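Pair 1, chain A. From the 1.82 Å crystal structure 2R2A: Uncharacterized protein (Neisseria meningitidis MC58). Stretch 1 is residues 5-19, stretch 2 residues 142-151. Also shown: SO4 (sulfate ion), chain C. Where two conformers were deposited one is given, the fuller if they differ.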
# COMPACT_ATOMS: atom_id res chain seq x y z
N ALA A 5 4.13 8.31 10.52
CA ALA A 5 3.87 7.26 9.56
C ALA A 5 2.52 6.58 9.80
O ALA A 5 2.06 6.45 10.95
CB ALA A 5 4.99 6.24 9.58
N GLU A 6 1.88 6.16 8.71
CA GLU A 6 0.66 5.40 8.87
C GLU A 6 0.56 4.28 7.81
O GLU A 6 1.40 4.21 6.91
CB GLU A 6 -0.56 6.34 8.87
CG GLU A 6 -1.05 6.76 7.49
CD GLU A 6 -2.39 7.52 7.52
OE1 GLU A 6 -2.85 7.91 8.61
OE2 GLU A 6 -2.97 7.73 6.42
N ILE A 7 -0.43 3.41 7.99
CA ILE A 7 -0.77 2.37 7.02
C ILE A 7 -2.11 2.72 6.37
O ILE A 7 -3.12 2.90 7.05
CB ILE A 7 -0.86 0.95 7.62
CG1 ILE A 7 0.46 0.58 8.31
CG2 ILE A 7 -1.23 -0.07 6.48
CD1 ILE A 7 0.46 -0.81 8.91
N CYS A 8 -2.07 2.79 5.05
CA CYS A 8 -3.21 3.15 4.23
C CYS A 8 -3.58 1.95 3.36
O CYS A 8 -2.70 1.35 2.70
CB CYS A 8 -2.84 4.35 3.35
SG CYS A 8 -4.14 4.80 2.16
N LEU A 9 -4.87 1.63 3.33
CA LEU A 9 -5.41 0.53 2.52
C LEU A 9 -6.22 1.07 1.32
O LEU A 9 -7.06 1.97 1.49
CB LEU A 9 -6.27 -0.36 3.41
CG LEU A 9 -7.09 -1.48 2.76
CD1 LEU A 9 -6.21 -2.52 2.04
CD2 LEU A 9 -7.95 -2.19 3.81
N ILE A 10 -5.98 0.53 0.13
CA ILE A 10 -6.78 0.90 -1.01
C ILE A 10 -7.38 -0.40 -1.58
O ILE A 10 -6.65 -1.33 -1.92
CB ILE A 10 -5.99 1.65 -2.07
CG1 ILE A 10 -5.41 3.00 -1.54
CG2 ILE A 10 -6.95 1.90 -3.27
CD1 ILE A 10 -4.22 3.55 -2.42
N THR A 11 -8.70 -0.48 -1.73
CA THR A 11 -9.32 -1.69 -2.24
C THR A 11 -10.28 -1.35 -3.39
O THR A 11 -10.61 -0.16 -3.61
CB THR A 11 -10.09 -2.50 -1.13
OG1 THR A 11 -11.09 -1.66 -0.49
CG2 THR A 11 -9.05 -2.97 -0.07
N GLY A 12 -10.67 -2.40 -4.09
CA GLY A 12 -11.55 -2.27 -5.28
C GLY A 12 -11.23 -3.37 -6.27
O GLY A 12 -10.16 -3.98 -6.23
N THR A 13 -12.21 -3.68 -7.10
CA THR A 13 -12.04 -4.78 -8.06
C THR A 13 -10.96 -4.44 -9.11
O THR A 13 -10.61 -3.25 -9.32
CB THR A 13 -13.38 -5.03 -8.83
OG1 THR A 13 -13.71 -3.87 -9.59
CG2 THR A 13 -14.52 -5.32 -7.91
N PRO A 14 -10.41 -5.46 -9.79
CA PRO A 14 -9.47 -5.20 -10.89
C PRO A 14 -10.12 -4.28 -11.93
O PRO A 14 -11.27 -4.48 -12.30
CB PRO A 14 -9.22 -6.58 -11.50
CG PRO A 14 -9.34 -7.52 -10.24
CD PRO A 14 -10.60 -6.91 -9.57
N GLY A 15 -9.33 -3.30 -12.38
CA GLY A 15 -9.77 -2.31 -13.38
C GLY A 15 -10.54 -1.13 -12.77
O GLY A 15 -10.98 -0.24 -13.49
N SER A 16 -10.73 -1.11 -11.45
CA SER A 16 -11.43 0.01 -10.79
C SER A 16 -10.57 1.27 -10.72
O SER A 16 -11.07 2.35 -10.47
CB SER A 16 -11.91 -0.39 -9.38
OG SER A 16 -10.81 -0.65 -8.52
N GLY A 17 -9.25 1.14 -10.88
CA GLY A 17 -8.32 2.28 -10.89
C GLY A 17 -7.52 2.52 -9.61
O GLY A 17 -7.17 3.67 -9.29
N LYS A 18 -7.19 1.45 -8.91
CA LYS A 18 -6.47 1.56 -7.67
C LYS A 18 -5.04 2.04 -7.95
O LYS A 18 -4.55 2.94 -7.27
CB LYS A 18 -6.42 0.21 -6.91
CG LYS A 18 -7.76 -0.40 -6.44
CD LYS A 18 -7.50 -1.75 -5.67
CE LYS A 18 -6.81 -2.84 -6.53
NZ LYS A 18 -7.73 -3.31 -7.65
N THR A 19 -4.36 1.43 -8.93
CA THR A 19 -2.99 1.83 -9.21
C THR A 19 -2.91 3.28 -9.70
O THR A 19 -2.04 4.03 -9.26
CB THR A 19 -2.27 0.88 -10.21
OG1 THR A 19 -2.20 -0.43 -9.65
CG2 THR A 19 -0.83 1.35 -10.44
N THR A 142 -5.92 -4.30 11.37
CA THR A 142 -6.12 -3.60 12.65
C THR A 142 -5.31 -2.30 12.74
O THR A 142 -5.68 -1.39 13.47
CB THR A 142 -5.84 -4.52 13.87
OG1 THR A 142 -6.50 -4.00 15.03
CG2 THR A 142 -4.34 -4.60 14.17
N LEU A 143 -4.20 -2.24 12.01
CA LEU A 143 -3.30 -1.08 12.04
C LEU A 143 -3.63 0.02 11.03
O LEU A 143 -3.05 1.11 11.08
CB LEU A 143 -1.87 -1.54 11.82
CG LEU A 143 -1.34 -2.52 12.85
CD1 LEU A 143 -0.15 -3.18 12.19
CD2 LEU A 143 -0.99 -1.84 14.20
N VAL A 144 -4.56 -0.25 10.13
CA VAL A 144 -4.90 0.68 9.06
C VAL A 144 -5.55 1.90 9.67
O VAL A 144 -6.42 1.76 10.53
CB VAL A 144 -5.88 0.02 8.03
CG1 VAL A 144 -6.45 1.10 7.05
CG2 VAL A 144 -5.17 -1.12 7.30
N ARG A 145 -5.11 3.09 9.25
CA ARG A 145 -5.68 4.37 9.74
C ARG A 145 -6.30 5.21 8.61
O ARG A 145 -6.81 6.30 8.83
CB ARG A 145 -4.64 5.18 10.54
CG ARG A 145 -4.43 4.61 11.93
CD ARG A 145 -3.66 5.61 12.82
NE ARG A 145 -3.07 4.95 13.99
CZ ARG A 145 -3.45 5.14 15.25
NH1 ARG A 145 -4.45 5.99 15.54
NH2 ARG A 145 -2.83 4.49 16.23
N LYS A 146 -6.23 4.69 7.38
CA LYS A 146 -6.94 5.29 6.25
C LYS A 146 -7.30 4.18 5.24
O LYS A 146 -6.44 3.42 4.81
CB LYS A 146 -6.12 6.43 5.60
CG LYS A 146 -6.78 7.04 4.33
CD LYS A 146 -6.29 8.47 4.03
CE LYS A 146 -4.93 8.54 3.27
NZ LYS A 146 -4.68 9.86 2.46
N HIS A 147 -8.57 4.05 4.89
CA HIS A 147 -8.99 3.01 3.94
C HIS A 147 -9.77 3.70 2.83
O HIS A 147 -10.71 4.40 3.11
CB HIS A 147 -9.81 1.95 4.69
CG HIS A 147 -10.40 0.84 3.86
ND1 HIS A 147 -10.05 0.54 2.56
CD2 HIS A 147 -11.30 -0.11 4.23
CE1 HIS A 147 -10.71 -0.53 2.16
NE2 HIS A 147 -11.48 -0.93 3.15
N TYR A 148 -9.29 3.60 1.58
CA TYR A 148 -10.07 4.05 0.43
C TYR A 148 -10.56 2.84 -0.31
O TYR A 148 -9.81 1.87 -0.51
CB TYR A 148 -9.15 4.77 -0.56
CG TYR A 148 -8.63 6.10 -0.09
CD1 TYR A 148 -9.48 7.18 0.15
CD2 TYR A 148 -7.27 6.28 0.07
CE1 TYR A 148 -8.94 8.45 0.53
CE2 TYR A 148 -6.74 7.49 0.46
CZ TYR A 148 -7.58 8.58 0.69
OH TYR A 148 -7.01 9.79 1.06
N HIS A 149 -11.81 2.88 -0.72
CA HIS A 149 -12.32 1.81 -1.55
C HIS A 149 -12.99 2.47 -2.79
O HIS A 149 -13.75 3.46 -2.65
CB HIS A 149 -13.37 0.99 -0.79
CG HIS A 149 -14.00 -0.08 -1.65
ND1 HIS A 149 -13.42 -1.32 -1.85
CD2 HIS A 149 -15.14 -0.08 -2.38
CE1 HIS A 149 -14.19 -2.04 -2.65
NE2 HIS A 149 -15.21 -1.30 -3.02
N ILE A 150 -12.69 1.96 -3.97
CA ILE A 150 -13.29 2.47 -5.20
C ILE A 150 -14.53 1.64 -5.51
O ILE A 150 -14.46 0.44 -5.79
CB ILE A 150 -12.27 2.43 -6.39
CG1 ILE A 150 -10.98 3.18 -6.00
CG2 ILE A 150 -12.94 3.02 -7.67
CD1 ILE A 150 -9.84 2.90 -6.99
N ALA A 151 -15.69 2.30 -5.43
CA ALA A 151 -16.94 1.63 -5.72
C ALA A 151 -17.41 2.10 -7.09
O ALA A 151 -17.16 3.24 -7.49
CB ALA A 151 -17.96 2.00 -4.63
S SO4 C . -6.66 -1.48 -10.76
O1 SO4 C . -6.54 -2.87 -10.99
O2 SO4 C . -7.19 -0.77 -11.89
O3 SO4 C . -5.32 -1.03 -10.41
O4 SO4 C . -7.58 -1.29 -9.64
O HOH W 1 -1.59 3.43 10.55
O HOH W 2 -14.52 -1.97 -6.92

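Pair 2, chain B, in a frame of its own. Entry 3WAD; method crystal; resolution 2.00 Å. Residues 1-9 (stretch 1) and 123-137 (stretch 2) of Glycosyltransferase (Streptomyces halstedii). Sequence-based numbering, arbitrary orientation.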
# COMPACT_ATOMS: atom_id res chain seq x y z
N MET B 1 -14.10 -9.46 5.25
CA MET B 1 -14.65 -10.13 4.06
C MET B 1 -13.51 -10.28 3.07
O MET B 1 -12.48 -9.66 3.21
CB MET B 1 -15.77 -9.26 3.45
CG MET B 1 -15.33 -7.80 3.10
SD MET B 1 -16.64 -6.80 2.33
CE MET B 1 -17.32 -8.14 1.54
N ARG B 2 -13.70 -11.13 2.11
CA ARG B 2 -12.70 -11.44 1.12
C ARG B 2 -13.11 -10.62 -0.16
O ARG B 2 -14.29 -10.74 -0.62
CB ARG B 2 -12.75 -12.92 0.81
CG ARG B 2 -12.62 -13.80 2.10
CD ARG B 2 -11.53 -14.81 2.03
NE ARG B 2 -11.93 -16.19 1.76
CZ ARG B 2 -11.28 -17.30 2.19
NH1 ARG B 2 -10.18 -17.26 2.95
NH2 ARG B 2 -11.73 -18.48 1.85
N VAL B 3 -12.19 -9.78 -0.66
CA VAL B 3 -12.47 -8.99 -1.87
C VAL B 3 -11.54 -9.43 -2.97
O VAL B 3 -10.32 -9.34 -2.86
CB VAL B 3 -12.24 -7.53 -1.62
CG1 VAL B 3 -12.71 -6.63 -2.90
CG2 VAL B 3 -12.92 -7.09 -0.33
N LEU B 4 -12.11 -9.90 -4.04
CA LEU B 4 -11.32 -10.23 -5.19
C LEU B 4 -11.37 -9.02 -6.18
O LEU B 4 -12.40 -8.75 -6.80
CB LEU B 4 -11.81 -11.54 -5.81
CG LEU B 4 -11.20 -12.03 -7.10
CD1 LEU B 4 -9.66 -12.25 -6.89
CD2 LEU B 4 -11.87 -13.29 -7.70
N MET B 5 -10.26 -8.33 -6.34
CA MET B 5 -10.16 -7.22 -7.31
C MET B 5 -9.43 -7.67 -8.52
O MET B 5 -8.45 -8.42 -8.40
CB MET B 5 -9.41 -6.08 -6.69
CG MET B 5 -10.04 -5.68 -5.33
SD MET B 5 -9.29 -4.20 -4.58
CE MET B 5 -9.74 -2.88 -5.74
N THR B 6 -9.92 -7.28 -9.71
CA THR B 6 -9.26 -7.79 -10.88
C THR B 6 -9.03 -6.60 -11.86
O THR B 6 -9.87 -5.73 -11.98
CB THR B 6 -9.96 -8.98 -11.44
OG1 THR B 6 -9.23 -9.49 -12.58
CG2 THR B 6 -11.43 -8.65 -11.84
N VAL B 7 -7.88 -6.59 -12.50
CA VAL B 7 -7.58 -5.54 -13.49
C VAL B 7 -6.70 -6.21 -14.56
O VAL B 7 -5.83 -7.04 -14.21
CB VAL B 7 -6.97 -4.28 -12.81
CG1 VAL B 7 -5.67 -4.63 -12.12
CG2 VAL B 7 -6.67 -3.17 -13.84
N PHE B 8 -6.91 -5.88 -15.85
CA PHE B 8 -5.99 -6.36 -16.89
C PHE B 8 -4.55 -5.78 -16.66
O PHE B 8 -4.41 -4.82 -15.92
CB PHE B 8 -6.51 -6.11 -18.33
CG PHE B 8 -6.43 -4.67 -18.77
CD1 PHE B 8 -5.38 -4.23 -19.60
CD2 PHE B 8 -7.34 -3.71 -18.28
CE1 PHE B 8 -5.27 -2.83 -19.97
CE2 PHE B 8 -7.28 -2.34 -18.66
CZ PHE B 8 -6.25 -1.90 -19.52
N ALA B 9 -3.51 -6.38 -17.28
CA ALA B 9 -2.12 -5.97 -17.01
C ALA B 9 -1.76 -4.62 -17.62
O ALA B 9 -1.31 -4.51 -18.79
CB ALA B 9 -1.08 -7.10 -17.40
N GLN B 123 -13.67 -18.24 -2.82
CA GLN B 123 -15.04 -17.75 -2.64
C GLN B 123 -15.15 -16.33 -2.05
O GLN B 123 -15.62 -16.18 -0.97
CB GLN B 123 -15.87 -18.78 -1.81
CG GLN B 123 -16.04 -20.15 -2.57
CD GLN B 123 -17.14 -20.11 -3.59
OE1 GLN B 123 -18.00 -19.26 -3.50
NE2 GLN B 123 -17.13 -21.04 -4.58
N PRO B 124 -14.81 -15.27 -2.83
CA PRO B 124 -14.85 -13.91 -2.33
C PRO B 124 -16.25 -13.38 -1.93
O PRO B 124 -17.20 -13.77 -2.53
CB PRO B 124 -14.35 -13.11 -3.53
CG PRO B 124 -14.79 -13.80 -4.63
CD PRO B 124 -14.61 -15.29 -4.27
N ASP B 125 -16.37 -12.45 -1.00
CA ASP B 125 -17.67 -11.85 -0.72
C ASP B 125 -18.04 -10.65 -1.58
O ASP B 125 -19.23 -10.20 -1.56
CB ASP B 125 -17.71 -11.38 0.72
CG ASP B 125 -17.41 -12.56 1.69
OD1 ASP B 125 -18.24 -13.51 1.71
OD2 ASP B 125 -16.29 -12.62 2.27
N LEU B 126 -17.02 -10.07 -2.24
CA LEU B 126 -17.18 -8.89 -3.16
C LEU B 126 -16.13 -9.05 -4.31
O LEU B 126 -14.96 -9.42 -4.02
CB LEU B 126 -17.01 -7.61 -2.34
CG LEU B 126 -17.27 -6.23 -3.01
CD1 LEU B 126 -18.76 -6.11 -3.41
CD2 LEU B 126 -16.84 -5.15 -2.12
N VAL B 127 -16.56 -8.99 -5.59
CA VAL B 127 -15.62 -8.77 -6.72
C VAL B 127 -15.64 -7.28 -7.14
O VAL B 127 -16.75 -6.65 -7.29
CB VAL B 127 -15.82 -9.76 -7.85
CG1 VAL B 127 -14.86 -9.46 -9.14
CG2 VAL B 127 -15.64 -11.23 -7.31
N ILE B 128 -14.45 -6.66 -7.24
CA ILE B 128 -14.31 -5.23 -7.76
C ILE B 128 -13.47 -5.33 -9.03
O ILE B 128 -12.32 -5.79 -8.99
CB ILE B 128 -13.63 -4.28 -6.80
CG1 ILE B 128 -14.38 -4.26 -5.41
CG2 ILE B 128 -13.51 -2.82 -7.42
CD1 ILE B 128 -13.70 -3.47 -4.38
N TRP B 129 -14.07 -5.01 -10.17
CA TRP B 129 -13.34 -5.19 -11.43
C TRP B 129 -13.15 -3.84 -12.10
O TRP B 129 -14.10 -3.08 -12.31
CB TRP B 129 -14.02 -6.12 -12.38
CG TRP B 129 -15.55 -5.97 -12.60
CD1 TRP B 129 -16.61 -6.22 -11.67
CD2 TRP B 129 -16.20 -5.54 -13.81
NE1 TRP B 129 -17.83 -6.05 -12.30
CE2 TRP B 129 -17.61 -5.60 -13.59
CE3 TRP B 129 -15.72 -5.22 -15.11
CZ2 TRP B 129 -18.54 -5.31 -14.61
CZ3 TRP B 129 -16.64 -4.94 -16.10
CH2 TRP B 129 -18.06 -4.99 -15.84
N ASP B 130 -11.92 -3.57 -12.49
CA ASP B 130 -11.64 -2.50 -13.48
C ASP B 130 -12.57 -2.60 -14.69
O ASP B 130 -12.76 -3.68 -15.23
CB ASP B 130 -10.21 -2.65 -13.93
CG ASP B 130 -9.93 -1.91 -15.26
OD1 ASP B 130 -9.54 -0.76 -15.15
OD2 ASP B 130 -10.11 -2.49 -16.38
N ALA B 131 -13.12 -1.44 -15.12
CA ALA B 131 -14.25 -1.42 -16.06
C ALA B 131 -13.94 -2.07 -17.43
O ALA B 131 -14.85 -2.42 -18.19
CB ALA B 131 -14.79 -0.00 -16.21
N LEU B 132 -12.66 -2.21 -17.74
CA LEU B 132 -12.24 -2.86 -18.97
C LEU B 132 -11.92 -4.32 -18.78
O LEU B 132 -11.43 -4.96 -19.73
CB LEU B 132 -11.01 -2.13 -19.54
CG LEU B 132 -11.28 -0.68 -19.96
CD1 LEU B 132 -10.12 -0.12 -20.87
CD2 LEU B 132 -12.58 -0.53 -20.69
N THR B 133 -12.12 -4.86 -17.56
CA THR B 133 -11.65 -6.22 -17.30
C THR B 133 -12.82 -7.27 -17.13
O THR B 133 -13.19 -7.62 -16.00
CB THR B 133 -10.70 -6.21 -16.01
OG1 THR B 133 -9.63 -5.26 -16.23
CG2 THR B 133 -10.08 -7.61 -15.82
N TYR B 134 -13.33 -7.78 -18.22
CA TYR B 134 -14.60 -8.53 -18.20
C TYR B 134 -14.52 -9.98 -17.71
O TYR B 134 -15.53 -10.69 -17.66
CB TYR B 134 -15.35 -8.43 -19.57
CG TYR B 134 -16.18 -7.16 -19.63
CD1 TYR B 134 -15.62 -5.92 -20.03
CD2 TYR B 134 -17.51 -7.16 -19.17
CE1 TYR B 134 -16.38 -4.76 -20.04
CE2 TYR B 134 -18.26 -6.03 -19.19
CZ TYR B 134 -17.70 -4.83 -19.62
OH TYR B 134 -18.53 -3.71 -19.59
N ALA B 135 -13.34 -10.45 -17.34
CA ALA B 135 -13.29 -11.61 -16.46
C ALA B 135 -13.97 -11.41 -15.06
O ALA B 135 -14.61 -12.35 -14.51
CB ALA B 135 -11.83 -12.08 -16.33
N GLY B 136 -13.86 -10.20 -14.51
CA GLY B 136 -14.43 -9.79 -13.22
C GLY B 136 -15.88 -10.28 -12.98
O GLY B 136 -16.13 -11.06 -12.00
N PRO B 137 -16.83 -9.81 -13.83
CA PRO B 137 -18.24 -10.19 -13.62
C PRO B 137 -18.52 -11.68 -13.86
O PRO B 137 -19.41 -12.17 -13.22
CB PRO B 137 -19.01 -9.29 -14.63
CG PRO B 137 -18.00 -8.97 -15.73
CD PRO B 137 -16.65 -8.88 -14.97

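Both pairs place two parallel strands side by side, and 14 central residues superpose with an RMSD of 0.6 Å. The strand axes approach to 4.7 Å in each, with 12° between directions in pair 1 and 16° in pair 2. The backbone ladder is the shared rule. In pair 1, Leu A9 N donates to Lys A146 O (2.8 Å), Tyr A148 N to Leu A9 O (2.8 Å) and Ile A150 N to Thr A11 O (3.0 Å). Pair 2 repeats each rung: Leu B4 N to Leu B126 O (2.9 Å), Ile B128 N to Leu B4 O (3.0 Å) and Asp B130 N to Thr B6 O (3.0 Å). This ladder needs no particular side chain.

At the start, Glu A6 and Met B1 match and both point toward the second stretch: Glu A6 OE2 lies 3.5 Å from Lys A146 CB, Met B1 CE 3.4 Å from Asp B125 CB. Next, Ile A7 points toward, its CD1 3.8 Å from Leu A143 CB, while Arg B2 points sideways. Asp B125 points toward where Arg A145 points sideways, and Asp B125 OD2 accepts from Arg B2 N (3.0 Å).

On one face, Cys A8 matches Val B3 and Ile A10 matches Met B5, while Lys A146 and Tyr A148 match Leu B126 and Ile B128. In pair 1 the ends of Lys A146 and Tyr A148 meet: Lys A146 NZ donates to Tyr A148 OH (2.7 Å). Cys A8 SG lies 4.0 Å from Tyr A148 CD2, and Ile A10 CG1 reaches the ring edge, 4.1 Å from Tyr A148 CD2. In pair 2 the side-chain contacts across the strands here are apolar, with Val B3 CG1 3.6 Å from Ile B128 CD1 and Met B5 CE 4.1 Å from Ile B128 CG2.

On the other face, Leu A9 and Leu B4 coincide in identity and rotamer (chi1 t, chi2 p), but their neighbours differ. Leu A9 lays CD2 over a face of the His A147 ring, 3.6 Å from its centroid; Leu B4 CB instead meets Val B127 CG2 at 4.1 Å. A second contact recurs in kind: Leu A9 CB lies 3.9 Å from Val A144 CG1, and Leu B4 CB 3.8 Å from the matched Pro B124 CB.

Thr A11 and Thr B6 also match, yet rotate differently. At chi1 p, Thr A11 OG1 hydrogen-bonds His A149 ND1 at 2.7 Å. At chi1 t, Thr B6 CG2 is 3.7 Å from Trp B129 CB and 3.5 Å from Gly B136 CA. That glycine leaves room, since a CB there would clash with Trp B129 CB.

Late in the second strands, Ile A150 and Asp B130 both point toward the first stretch. Ile A150 packs against the loop's end and the helix start, with CG2 3.4 Å from Ser A16 O and CD1 3.6 Å from Lys A18 N. Asp B130 works through a relay: Thr B133 OG1 donates to Asp B130 OD2 (2.8 Å) and accepts from Phe B8 N (2.8 Å). For a designer, the backbone fixes the register, while apolar packing or polar pairing can finish either face.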